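Local atomic coordinates of tubulin-like protein CetZ1 (Haloferax volcanii, PDB entry 4B46), a protein that binds and hydrolyses GTP as a tubulin-like cytoskeletal GTPase and controls cell shape, being essential for the rod-shaped cells that swim efficiently. Residues A[136-141]-A[168-173]; A[147-151]-A[357-362]. One frame throughout, in Å; residues are numbered along the deposited sequence.

Interaction 1: A[136-141]-A[168-173]; sequences ILPGSD and DNDAWR. With GDP (guanosine-5'-diphosphate), chain B.
Leu-137 and Asp-168 pair as the last residues of two neighbouring parallel strands of the tubulin-type GTPase sheet, which then run out into nucleotide-binding loops. Just past this bridge Asn-169 N donates to Leu-137 O. The Asn-169 amide holds the guanine with both ends: ND2 gives a nearly straight bond to GDP N3 (3.0 Å, 170°), while OD1 accepts from GDP N2 at 3.2 Å. Ile-136 CG2 backs this amide, 3.4 Å from Asn-169 OD1. Asp-168 OD1 closes an Asx turn by accepting from Asp-170 N, which lies above its carboxylate plane; Asp-168 OD2 pairs with Arg-354. With CG anti to its backbone N (chi1 -169°), Asp-170 reaches across to the loop that follows strand 131-137, where OD1 accepts both Ser-140 N (2.8 Å) and Ser-140 OG from one face of the carboxylate. Arg-173 NH1 adds charge attraction to Asp-170 OD1 without aiming an N-H at it. With an alanine in place of Asp-170, Ser-140 N and OG would probably lose their shared acceptor and Arg-173 a nearby negative charge, setting the loop at Ser-140 freer to move. Over the centre of the Arg-173 guanidinium, on one face, sits Ser-140 OG, itself 2.6 Å from Asp-170 OD1.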
# COMPACT_ATOMS: atom_id res chain seq x y z
N ILE A 136 6.42 -2.95 0.73
CA ILE A 136 7.23 -1.98 1.44
C ILE A 136 8.71 -2.31 1.28
O ILE A 136 9.17 -3.37 1.74
CB ILE A 136 6.85 -1.93 2.92
CG1 ILE A 136 5.40 -1.47 3.08
CG2 ILE A 136 7.84 -1.06 3.69
CD1 ILE A 136 4.80 -1.75 4.45
N LEU A 137 9.46 -1.43 0.60
CA LEU A 137 10.87 -1.67 0.31
C LEU A 137 11.73 -1.33 1.51
O LEU A 137 11.37 -0.46 2.31
CB LEU A 137 11.32 -0.85 -0.91
CG LEU A 137 10.52 -1.11 -2.18
CD1 LEU A 137 11.08 -0.32 -3.37
CD2 LEU A 137 10.47 -2.59 -2.48
N PRO A 138 12.88 -2.01 1.65
CA PRO A 138 13.71 -1.82 2.84
C PRO A 138 14.55 -0.56 2.78
O PRO A 138 14.72 0.04 1.71
CB PRO A 138 14.63 -3.05 2.82
CG PRO A 138 14.79 -3.38 1.39
CD PRO A 138 13.43 -3.06 0.76
N GLY A 139 15.06 -0.16 3.94
CA GLY A 139 16.03 0.92 4.02
C GLY A 139 17.36 0.40 3.54
O GLY A 139 17.71 -0.76 3.79
N SER A 140 18.12 1.24 2.86
CA SER A 140 19.43 0.86 2.35
C SER A 140 20.44 0.63 3.47
O SER A 140 21.51 0.09 3.23
CB SER A 140 19.96 1.92 1.38
OG SER A 140 20.02 3.19 2.00
N ASP A 141 20.09 1.03 4.69
CA ASP A 141 20.95 0.80 5.85
C ASP A 141 20.76 -0.59 6.49
O ASP A 141 21.53 -0.97 7.37
CB ASP A 141 20.73 1.90 6.89
CG ASP A 141 19.26 2.07 7.28
OD1 ASP A 141 18.37 1.67 6.49
OD2 ASP A 141 19.01 2.59 8.39
N ASP A 168 8.51 2.98 -0.20
CA ASP A 168 9.94 2.70 -0.03
C ASP A 168 10.45 3.25 1.30
O ASP A 168 10.63 4.46 1.44
CB ASP A 168 10.71 3.30 -1.21
CG ASP A 168 12.17 2.86 -1.28
OD1 ASP A 168 12.66 2.18 -0.34
OD2 ASP A 168 12.83 3.19 -2.28
N ASN A 169 10.70 2.38 2.28
CA ASN A 169 11.29 2.83 3.55
C ASN A 169 12.56 3.65 3.37
O ASN A 169 12.85 4.53 4.17
CB ASN A 169 11.62 1.66 4.48
CG ASN A 169 10.39 1.07 5.16
OD1 ASN A 169 9.29 1.64 5.11
ND2 ASN A 169 10.58 -0.08 5.79
N ASP A 170 13.33 3.35 2.33
CA ASP A 170 14.60 4.05 2.16
C ASP A 170 14.42 5.56 1.91
O ASP A 170 15.28 6.36 2.25
CB ASP A 170 15.43 3.42 1.03
CG ASP A 170 16.85 3.95 1.00
OD1 ASP A 170 17.53 3.88 2.05
OD2 ASP A 170 17.30 4.42 -0.07
N ALA A 171 13.28 5.93 1.34
CA ALA A 171 13.00 7.34 1.05
C ALA A 171 12.41 8.04 2.27
O ALA A 171 12.29 9.26 2.29
CB ALA A 171 12.05 7.47 -0.14
N TRP A 172 12.01 7.26 3.27
CA TRP A 172 11.31 7.82 4.42
C TRP A 172 12.03 7.54 5.74
O TRP A 172 11.42 7.57 6.81
CB TRP A 172 9.89 7.27 4.47
CG TRP A 172 9.05 7.72 3.28
CD1 TRP A 172 9.02 7.16 2.05
CD2 TRP A 172 8.16 8.84 3.25
NE1 TRP A 172 8.15 7.86 1.24
CE2 TRP A 172 7.61 8.89 1.96
CE3 TRP A 172 7.77 9.80 4.19
CZ2 TRP A 172 6.69 9.87 1.57
CZ3 TRP A 172 6.86 10.76 3.81
CH2 TRP A 172 6.32 10.79 2.51
N ARG A 173 13.33 7.26 5.67
CA ARG A 173 14.09 6.94 6.88
C ARG A 173 14.07 8.07 7.90
O ARG A 173 14.06 9.25 7.55
CB ARG A 173 15.52 6.53 6.53
CG ARG A 173 15.63 5.11 6.04
CD ARG A 173 16.61 4.97 4.89
NE ARG A 173 17.99 5.18 5.29
CZ ARG A 173 18.85 5.94 4.62
NH1 ARG A 173 18.46 6.58 3.52
NH2 ARG A 173 20.09 6.06 5.05
PB GDP B . 9.05 -10.90 7.99
O1B GDP B . 10.00 -12.06 7.90
O2B GDP B . 8.12 -11.00 9.17
O3B GDP B . 8.28 -10.82 6.69
O3A GDP B . 10.01 -9.63 8.15
PA GDP B . 9.53 -8.21 8.71
O1A GDP B . 8.14 -7.87 8.29
O2A GDP B . 9.72 -8.16 10.20
O5' GDP B . 10.62 -7.24 8.01
C5' GDP B . 10.63 -7.19 6.58
C4' GDP B . 11.01 -5.79 6.14
O4' GDP B . 9.98 -4.88 6.47
C3' GDP B . 12.21 -5.25 6.90
O3' GDP B . 13.38 -5.62 6.20
C2' GDP B . 11.99 -3.74 6.92
O2' GDP B . 12.42 -3.16 5.69
C1' GDP B . 10.50 -3.60 6.88
N9 GDP B . 9.81 -3.37 8.15
C8 GDP B . 9.86 -4.13 9.26
N7 GDP B . 9.01 -3.65 10.21
C5 GDP B . 8.38 -2.58 9.67
C6 GDP B . 7.34 -1.61 10.09
O6 GDP B . 6.81 -1.67 11.24
N1 GDP B . 6.98 -0.67 9.21
C2 GDP B . 7.52 -0.56 7.98
N2 GDP B . 7.10 0.44 7.17
N3 GDP B . 8.46 -1.42 7.52
C4 GDP B . 8.91 -2.42 8.31

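Interaction 2: A[147-151]-A[357-362]; sequences TLNAA and ELQQVA
Ala-151 CB presses into helix 353-366 between Leu-358, Val-361 and Ala-362, making an apolar helix-helix crossing that joins the GTPase domain of this tubulin-like fold to the helix near the C-terminal end of the ordered chain. The axes of the two segments run almost perpendicular, 100° between their directions, and pass within 8.5 Å. The small Ala-151 sits at the crossing, its CA 4.5 Å from the CA of Leu-358. Its methyl touches backbone as well as side chains: CB is 3.3 Å from Leu-358 O, an oxygen already engaged as the helical acceptor of Ala-362 N, and 4.1 Å from the methyl CB of Ala-362.

Leu-358 can be followed outward. Its CB rests on CA and CB of Ala-151. From there CG stands anti to the carbonyl carbon (chi1 -67°), beside the backbone N, and the chain forks: CD2 turns to helix 144-160, touching Ala-151 CB and, at 3.9 Å, Thr-147 O, while CD1 heads for Leu-137 of strand 131-137. One turn further along, Val-361 continues the apolar surface. Its CG1, anti to the backbone N (chi1 167°), touches both Ala-151 CB and CD1 of Leu-148, whose side chain comes across it at a slant.

At the other end of the contact Thr-147 and Glu-357 cross at about a right angle, joined by packing with no hydrogen bond. The Glu-357 carboxylate finds its salt-bridge partner within its own helix, Arg-354, through OE1. Its other oxygen, OE2, lies 3.9 Å from the Thr-147 methyl, CG2.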
# COMPACT_ATOMS: atom_id res chain seq x y z
N THR A 147 18.09 -6.10 0.89
CA THR A 147 17.94 -5.55 -0.45
C THR A 147 17.72 -6.67 -1.48
O THR A 147 16.85 -6.56 -2.34
CB THR A 147 19.19 -4.74 -0.84
OG1 THR A 147 19.44 -3.77 0.18
CG2 THR A 147 18.98 -4.03 -2.17
N LEU A 148 18.51 -7.74 -1.37
CA LEU A 148 18.37 -8.90 -2.24
C LEU A 148 17.00 -9.58 -2.10
O LEU A 148 16.36 -9.91 -3.10
CB LEU A 148 19.48 -9.92 -1.99
CG LEU A 148 19.49 -11.21 -2.82
CD1 LEU A 148 19.48 -10.94 -4.31
CD2 LEU A 148 20.70 -12.10 -2.45
N ASN A 149 16.56 -9.79 -0.86
CA ASN A 149 15.22 -10.35 -0.64
C ASN A 149 14.16 -9.50 -1.31
O ASN A 149 13.23 -10.03 -1.92
CB ASN A 149 14.90 -10.48 0.84
CG ASN A 149 15.61 -11.65 1.49
OD1 ASN A 149 16.13 -12.53 0.81
ND2 ASN A 149 15.62 -11.67 2.81
N ALA A 150 14.30 -8.18 -1.21
CA ALA A 150 13.28 -7.28 -1.74
C ALA A 150 13.25 -7.35 -3.25
O ALA A 150 12.17 -7.38 -3.87
CB ALA A 150 13.53 -5.86 -1.28
N ALA A 151 14.43 -7.39 -3.85
CA ALA A 151 14.59 -7.50 -5.29
C ALA A 151 13.88 -8.76 -5.81
O ALA A 151 13.09 -8.70 -6.75
CB ALA A 151 16.07 -7.52 -5.65
N GLU A 357 17.28 -0.63 -9.97
CA GLU A 357 18.30 -1.15 -9.05
C GLU A 357 17.99 -2.58 -8.63
O GLU A 357 18.84 -3.46 -8.69
CB GLU A 357 18.41 -0.30 -7.79
CG GLU A 357 19.38 -0.92 -6.76
CD GLU A 357 18.99 -0.66 -5.33
OE1 GLU A 357 17.89 -0.11 -5.10
OE2 GLU A 357 19.79 -0.98 -4.41
N LEU A 358 16.76 -2.79 -8.17
CA LEU A 358 16.32 -4.09 -7.69
C LEU A 358 16.41 -5.15 -8.79
O LEU A 358 16.90 -6.25 -8.56
CB LEU A 358 14.90 -4.02 -7.14
CG LEU A 358 14.73 -3.19 -5.86
CD1 LEU A 358 13.27 -3.23 -5.42
CD2 LEU A 358 15.64 -3.71 -4.76
N GLN A 359 15.95 -4.80 -9.99
CA GLN A 359 16.08 -5.70 -11.13
C GLN A 359 17.55 -6.10 -11.36
O GLN A 359 17.85 -7.28 -11.58
CB GLN A 359 15.46 -5.09 -12.39
CG GLN A 359 13.95 -4.88 -12.27
CD GLN A 359 13.33 -4.12 -13.43
OE1 GLN A 359 14.00 -3.39 -14.16
NE2 GLN A 359 12.02 -4.30 -13.61
N GLN A 360 18.45 -5.13 -11.29
CA GLN A 360 19.87 -5.39 -11.46
C GLN A 360 20.40 -6.29 -10.33
O GLN A 360 21.17 -7.23 -10.58
CB GLN A 360 20.67 -4.09 -11.50
CG GLN A 360 22.12 -4.26 -11.89
CD GLN A 360 22.29 -4.61 -13.35
OE1 GLN A 360 21.70 -3.98 -14.22
NE2 GLN A 360 23.08 -5.65 -13.62
N VAL A 361 20.00 -6.00 -9.10
CA VAL A 361 20.36 -6.82 -7.95
C VAL A 361 19.91 -8.27 -8.13
O VAL A 361 20.70 -9.20 -7.93
CB VAL A 361 19.75 -6.25 -6.65
CG1 VAL A 361 19.85 -7.27 -5.52
CG2 VAL A 361 20.45 -4.96 -6.26
N ALA A 362 18.66 -8.47 -8.52
CA ALA A 362 18.13 -9.81 -8.74
C ALA A 362 18.85 -10.54 -9.87
O ALA A 362 19.17 -11.73 -9.76
CB ALA A 362 16.65 -9.74 -9.02

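In the fold
Interactions 1 and 2 adjoin, their centres about 13 Å apart, and share a chain connection: strand 131-137 runs on through the loop that starts at Pro-138 into helix 144-160. Interaction 1 is largely buried, with exposed residues at its far end, and it is polar, built from backbone pairing, carboxylates and an amide that reads the guanine. Interaction 2 is only partly buried, lies farther from the centre of the chain (about 19 Å against 14 Å between centres), and is apolar. Pro-138 bridges them, its CD packing 3.5 Å from Ala-150 CB. Helix 353-366 serves both, its Arg-354 being shared by the two contacts.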